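Penicillin-binding protein 2B (Streptococcus pneumoniae, PDB 2WAD) is a membrane-bound transpeptidase that forms peptide cross-links between glycan strands of the cell-wall peptidoglycan during peripheral wall synthesis. Local coordinates at residues 61-66 with 308-313; 68-73 with 224-229. One frame throughout, in Å; residues are numbered along the deposited sequence.

Contact 1 of 2, residues 61-66 with 308-313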
loop_
_atom_site.group_PDB
_atom_site.type_symbol
_atom_site.label_atom_id
_atom_site.label_comp_id
_atom_site.label_asym_id
_atom_site.label_seq_id
_atom_site.Cartn_x
_atom_site.Cartn_y
_atom_site.Cartn_z
ATOM N N GLY A 61 -17.860 0.954 5.838
ATOM C CA GLY A 61 -17.285 0.111 6.875
ATOM C C GLY A 61 -16.012 0.743 7.420
ATOM O O GLY A 61 -15.474 1.689 6.835
ATOM N N GLU A 62 -15.528 0.232 8.546
ATOM C CA GLU A 62 -14.381 0.842 9.210
ATOM C C GLU A 62 -13.207 -0.111 9.356
ATOM O O GLU A 62 -13.328 -1.301 9.045
ATOM C CB GLU A 62 -14.809 1.425 10.561
ATOM C CG GLU A 62 -15.502 2.773 10.443
ATOM C CD GLU A 62 -16.399 3.088 11.633
ATOM O OE1 GLU A 62 -16.715 4.275 11.883
ATOM O OE2 GLU A 62 -16.817 2.134 12.320
ATOM N N ILE A 63 -12.085 0.428 9.833
ATOM C CA ILE A 63 -10.802 -0.259 9.843
ATOM C C ILE A 63 -10.285 -0.370 11.281
ATOM O O ILE A 63 -10.178 0.630 11.982
ATOM C CB ILE A 63 -9.731 0.536 9.048
ATOM C CG1 ILE A 63 -10.299 1.134 7.756
ATOM C CG2 ILE A 63 -8.474 -0.278 8.847
ATOM C CD1 ILE A 63 -10.361 0.191 6.595
ATOM N N TYR A 64 -9.918 -1.583 11.680
ATOM C CA TYR A 64 -9.520 -1.872 13.042
ATOM C C TYR A 64 -8.159 -2.532 13.079
ATOM O O TYR A 64 -7.782 -3.264 12.155
ATOM C CB TYR A 64 -10.558 -2.772 13.712
ATOM C CG TYR A 64 -11.911 -2.109 13.863
ATOM C CD1 TYR A 64 -12.233 -1.402 15.018
ATOM C CD2 TYR A 64 -12.874 -2.200 12.855
ATOM C CE1 TYR A 64 -13.478 -0.792 15.175
ATOM C CE2 TYR A 64 -14.109 -1.600 12.997
ATOM C CZ TYR A 64 -14.407 -0.899 14.161
ATOM O OH TYR A 64 -15.635 -0.293 14.326
ATOM N N ASP A 65 -7.412 -2.274 14.146
ATOM C CA ASP A 65 -6.148 -2.977 14.323
ATOM C C ASP A 65 -6.459 -4.338 14.929
ATOM O O ASP A 65 -7.622 -4.633 15.226
ATOM C CB ASP A 65 -5.141 -2.148 15.137
ATOM C CG ASP A 65 -5.206 -2.396 16.639
ATOM O OD1 ASP A 65 -4.192 -2.143 17.324
ATOM O OD2 ASP A 65 -6.246 -2.830 17.161
ATOM N N ALA A 66 -5.423 -5.143 15.120
ATOM C CA ALA A 66 -5.543 -6.531 15.549
ATOM C C ALA A 66 -6.162 -6.737 16.940
ATOM O O ALA A 66 -6.629 -7.837 17.253
ATOM C CB ALA A 66 -4.180 -7.222 15.479
ATOM N N ILE A 308 -12.885 -4.316 8.128
ATOM C CA ILE A 308 -11.705 -5.161 8.065
ATOM C C ILE A 308 -10.919 -4.975 9.359
ATOM O O ILE A 308 -10.842 -3.858 9.884
ATOM C CB ILE A 308 -10.798 -4.822 6.854
ATOM C CG1 ILE A 308 -10.441 -3.335 6.851
ATOM C CG2 ILE A 308 -11.496 -5.201 5.550
ATOM C CD1 ILE A 308 -9.357 -2.924 5.856
ATOM N N LYS A 309 -10.359 -6.076 9.855
ATOM C CA LYS A 309 -9.444 -6.074 10.993
ATOM C C LYS A 309 -8.043 -6.430 10.504
ATOM O O LYS A 309 -7.838 -7.454 9.852
ATOM C CB LYS A 309 -9.930 -7.060 12.061
ATOM C CG LYS A 309 -9.025 -7.216 13.290
ATOM C CD LYS A 309 -9.778 -7.830 14.489
ATOM C CE LYS A 309 -9.611 -9.351 14.569
ATOM N NZ LYS A 309 -9.799 -9.934 15.935
ATOM N N LEU A 310 -7.070 -5.577 10.817
ATOM C CA LEU A 310 -5.695 -5.802 10.374
ATOM C C LEU A 310 -4.972 -6.857 11.190
ATOM O O LEU A 310 -5.401 -7.238 12.279
ATOM C CB LEU A 310 -4.871 -4.521 10.422
ATOM C CG LEU A 310 -5.543 -3.268 9.867
ATOM C CD1 LEU A 310 -4.490 -2.164 9.805
ATOM C CD2 LEU A 310 -6.163 -3.573 8.511
ATOM N N THR A 311 -3.859 -7.318 10.629
ATOM C CA THR A 311 -3.016 -8.313 11.266
ATOM C C THR A 311 -2.058 -7.600 12.204
ATOM O O THR A 311 -1.448 -8.245 13.051
ATOM C CB THR A 311 -2.171 -9.060 10.216
ATOM O OG1 THR A 311 -1.468 -8.100 9.414
ATOM C CG2 THR A 311 -3.045 -9.899 9.291
ATOM N N ILE A 312 -1.902 -6.288 12.033
ATOM C CA ILE A 312 -0.958 -5.510 12.835
ATOM C C ILE A 312 -1.587 -4.994 14.113
ATOM O O ILE A 312 -2.694 -4.447 14.098
ATOM C CB ILE A 312 -0.417 -4.263 12.094
ATOM C CG1 ILE A 312 0.252 -4.655 10.764
ATOM C CG2 ILE A 312 0.558 -3.504 13.005
ATOM C CD1 ILE A 312 0.464 -3.489 9.832
ATOM N N ASP A 313 -0.867 -5.171 15.214
ATOM C CA ASP A 313 -1.270 -4.598 16.478
ATOM C C ASP A 313 -0.588 -3.243 16.686
ATOM O O ASP A 313 0.626 -3.141 16.624
ATOM C CB ASP A 313 -0.899 -5.580 17.587
ATOM C CG ASP A 313 -1.580 -5.257 18.879
ATOM O OD1 ASP A 313 -1.186 -4.248 19.500
ATOM O OD2 ASP A 313 -2.536 -5.982 19.229
HETATM O O HOH W 1 -3.268 -2.798 19.882
#

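Contact 2 of 2, residues 68-73 with 224-229. Unlike the reference sequence in segment 224-229: I225 (reference Val).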
loop_
_atom_site.group_PDB
_atom_site.type_symbol
_atom_site.label_atom_id
_atom_site.label_comp_id
_atom_site.label_asym_id
_atom_site.label_seq_id
_atom_site.Cartn_x
_atom_site.Cartn_y
_atom_site.Cartn_z
ATOM N N GLY A 68 -8.565 -4.480 18.007
ATOM C CA GLY A 68 -9.930 -3.975 17.922
ATOM C C GLY A 68 -10.001 -2.476 18.083
ATOM O O GLY A 68 -11.089 -1.925 18.119
ATOM N N LYS A 69 -8.857 -1.806 18.169
ATOM C CA LYS A 69 -8.864 -0.346 18.196
ATOM C C LYS A 69 -9.194 0.204 16.802
ATOM O O LYS A 69 -8.670 -0.286 15.798
ATOM C CB LYS A 69 -7.512 0.196 18.669
ATOM C CG LYS A 69 -6.938 -0.531 19.879
ATOM C CD LYS A 69 -7.284 0.152 21.198
ATOM C CE LYS A 69 -6.428 -0.386 22.349
ATOM N NZ LYS A 69 -7.125 -0.231 23.672
ATOM N N PRO A 70 -10.067 1.226 16.741
ATOM C CA PRO A 70 -10.403 1.817 15.452
ATOM C C PRO A 70 -9.241 2.623 14.900
ATOM O O PRO A 70 -8.487 3.234 15.657
ATOM C CB PRO A 70 -11.592 2.729 15.767
ATOM C CG PRO A 70 -11.540 2.969 17.245
ATOM C CD PRO A 70 -10.836 1.801 17.862
ATOM N N LEU A 71 -9.096 2.609 13.581
ATOM C CA LEU A 71 -8.104 3.431 12.916
ATOM C C LEU A 71 -8.723 4.605 12.173
ATOM O O LEU A 71 -8.017 5.532 11.786
ATOM C CB LEU A 71 -7.290 2.580 11.953
ATOM C CG LEU A 71 -6.620 1.370 12.607
ATOM C CD1 LEU A 71 -5.796 0.653 11.525
ATOM C CD2 LEU A 71 -5.727 1.837 13.772
ATOM N N VAL A 72 -10.030 4.546 11.952
ATOM C CA VAL A 72 -10.758 5.617 11.285
ATOM C C VAL A 72 -12.073 5.910 11.997
ATOM O O VAL A 72 -12.400 5.302 13.016
ATOM C CB VAL A 72 -11.134 5.264 9.844
ATOM C CG1 VAL A 72 -9.886 5.044 9.009
ATOM C CG2 VAL A 72 -12.061 4.058 9.839
ATOM N N GLU A 73 -12.837 6.835 11.432
ATOM C CA GLU A 73 -13.995 7.381 12.122
ATOM C C GLU A 73 -14.980 7.867 11.078
ATOM O O GLU A 73 -14.593 8.569 10.147
ATOM C CB GLU A 73 -13.562 8.586 12.954
ATOM C CG GLU A 73 -14.632 9.134 13.872
ATOM C CD GLU A 73 -14.487 8.555 15.261
ATOM O OE1 GLU A 73 -14.212 7.332 15.344
ATOM O OE2 GLU A 73 -14.603 9.315 16.251
ATOM N N LYS A 224 -12.949 10.395 8.833
ATOM C CA LYS A 224 -11.643 10.792 9.356
ATOM C C LYS A 224 -10.674 9.668 9.760
ATOM O O LYS A 224 -11.097 8.615 10.221
ATOM C CB LYS A 224 -11.764 11.913 10.395
ATOM C CG LYS A 224 -11.882 11.485 11.839
ATOM C CD LYS A 224 -11.619 12.691 12.725
ATOM C CE LYS A 224 -12.682 12.804 13.805
ATOM N NZ LYS A 224 -12.585 11.650 14.742
ATOM N N ILE A 225 -9.387 9.897 9.523
ATOM C CA ILE A 225 -8.303 8.990 9.901
ATOM C C ILE A 225 -7.765 9.423 11.259
ATOM O O ILE A 225 -7.317 10.556 11.408
ATOM C CB ILE A 225 -7.147 9.061 8.879
ATOM C CG1 ILE A 225 -7.695 8.824 7.466
ATOM C CG2 ILE A 225 -6.109 8.012 9.193
ATOM C CD1 ILE A 225 -7.084 9.681 6.383
ATOM N N LEU A 226 -7.834 8.545 12.254
ATOM C CA LEU A 226 -7.345 8.890 13.587
ATOM C C LEU A 226 -5.825 8.977 13.621
ATOM O O LEU A 226 -5.149 8.354 12.805
ATOM C CB LEU A 226 -7.834 7.885 14.626
ATOM C CG LEU A 226 -9.328 7.568 14.639
ATOM C CD1 LEU A 226 -9.622 6.443 15.614
ATOM C CD2 LEU A 226 -10.124 8.801 15.028
ATOM N N GLU A 227 -5.289 9.751 14.557
ATOM C CA GLU A 227 -3.839 9.817 14.727
ATOM C C GLU A 227 -3.280 8.514 15.299
ATOM O O GLU A 227 -3.448 8.206 16.474
ATOM C CB GLU A 227 -3.451 11.032 15.570
ATOM C CG GLU A 227 -3.804 12.353 14.888
ATOM C CD GLU A 227 -2.978 13.531 15.396
ATOM O OE1 GLU A 227 -2.589 13.519 16.584
ATOM O OE2 GLU A 227 -2.725 14.462 14.597
ATOM N N THR A 228 -2.653 7.710 14.452
ATOM C CA THR A 228 -2.059 6.456 14.901
ATOM C C THR A 228 -0.896 6.165 13.976
ATOM O O THR A 228 -0.747 6.820 12.941
ATOM C CB THR A 228 -3.073 5.273 14.894
ATOM O OG1 THR A 228 -3.252 4.793 13.560
ATOM C CG2 THR A 228 -4.420 5.699 15.462
ATOM N N SER A 229 -0.087 5.184 14.360
ATOM C CA SER A 229 1.128 4.839 13.642
ATOM C C SER A 229 0.813 4.068 12.372
ATOM O O SER A 229 1.689 3.901 11.531
ATOM C CB SER A 229 2.016 3.981 14.536
ATOM O OG SER A 229 1.312 2.821 14.961
HETATM O O HOH W 2 -5.243 5.610 12.044
#

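Contact 1 of 2, residues 61-66 with 308-313
I63 and I308 sit opposite each other on two parallel strands, side chains side by side and pointing the same way. This is the tight part: CD1 of I63 lies 3.4 Å from CD1 of I308, closer than usual for two methyls. In I308, chi1 of 54° puts CG1 between the backbone N and the carbonyl carbon, the crowded position, beside I63 CD1, and an extended chi2 carries CD1 on to the same methyl. L310 comes in obliquely on I63 CG2 with its CD2, at 4.0 Å. The backbone ladder is regular: I308 N binds E62 O, Y64 N binds I308 O, and L310 N reaches Y64 O at 2.8 Å in an almost straight bond (173° at the hydrogen). I308 O also lies in the plane of the Y64 ring, at the edge by CD2. Strand 63-64 is the outermost strand, within this chain, of a four-stranded mixed sheet, with 307-310 between it and 547-553.

Past L310 the strands give way to loop and the fit becomes looser and wetter. A66 N still bonds I312 O at 3.0 Å, but from above that carbonyl's plane, 41° out of it. K309 lays its CG against D65 O at 3.5 Å. Between D65 and D313 a water donates to both OD1 atoms, 2.8 Å from D65 OD1 and 2.6 Å from D313 OD1.

D65 OD2 accepts from S67 N and K69 N, while its OD1 takes L314 N; D313 is the N-cap of helix 314-334, with OD1 on A315 N. The helix end and shared water probably offset the paired negative charge, and a zinc ion about 6 Å from the D313 side chain may contribute. Through L314 N, D65 ties the loop after strand 63-64 to the helix's first turn.

Contact 2 of 2, residues 68-73 with 224-229
In the antiparallel beta ladder that pairs E73 with K224, the flat groups to follow are the backbone carbonyl planes of E73 and L71 and the E73 carboxylate. K224 N lies in the carbonyl plane of E73, 2.8 Å from its O; L226 N stands above the carbonyl plane of L71, 36° out of it, at 3.1 Å from L71 O. K224 NZ is above the plane of the E73 carboxylate but displaced to the CG and OE2 side, not over its centre. The ladder lies where strand 72-83 begins and strand 215-225 finishes, part of a three-stranded sheet whose middle strand is 72-83. E73 and K224 form the hydrogen-bonded pair, though the second link, E73 N to K224 O, is strongly bent and weak. V72 and I225 form the non-hydrogen-bonded pair beside it, their side chains on the other face of the sheet from E73 and K224.

E73 and K224 run side by side. CG of E73 is anti to the backbone N (chi1 -172°), and its chain then bends at chi2. The lysine touches with its chain as well as its charge: CG of K224 is 3.5 Å from E73 CB. Bends at chi3 and chi4 bring its NZ to 3.4 Å from E73 CG and 3.4 Å from E73 OE2, in a salt bridge whose hydrogen bond is long and weak, on the exposed side.

Beyond the paired residues, L226 spreads its two methyls along the other segment, CD1 against P70 O at 3.4 Å and CD2 against E73 CB. L71 is buried, packing also on V234 and L314, and its side chain crosses T228 at about a right angle. One water bridges L71 O, L226 O and T228 OG1: it donates to the two carbonyls, and T228 OG1 donates to it at 2.6 Å.

Contacts 1 and 2 have centres about 9 Å apart and touch directly. Contact 2 is nested inside the long loop that contact 1 closes: in chain order come 61-66, 68-73, 224-229 and 308-313. Strands 63-64 and 72-83 follow one another, yet belong to different sheets, and I63 O with L71 N, 2.8 Å apart, is a probable hydrogen bond joining them. L71 CD1 also packs on L310 CD1 at 3.6 Å, and V72 CG2 on E62 CG. The two sheets thus meet beside helix 314-334, which is consistent with a junction between the N-terminal region and the transpeptidase domain.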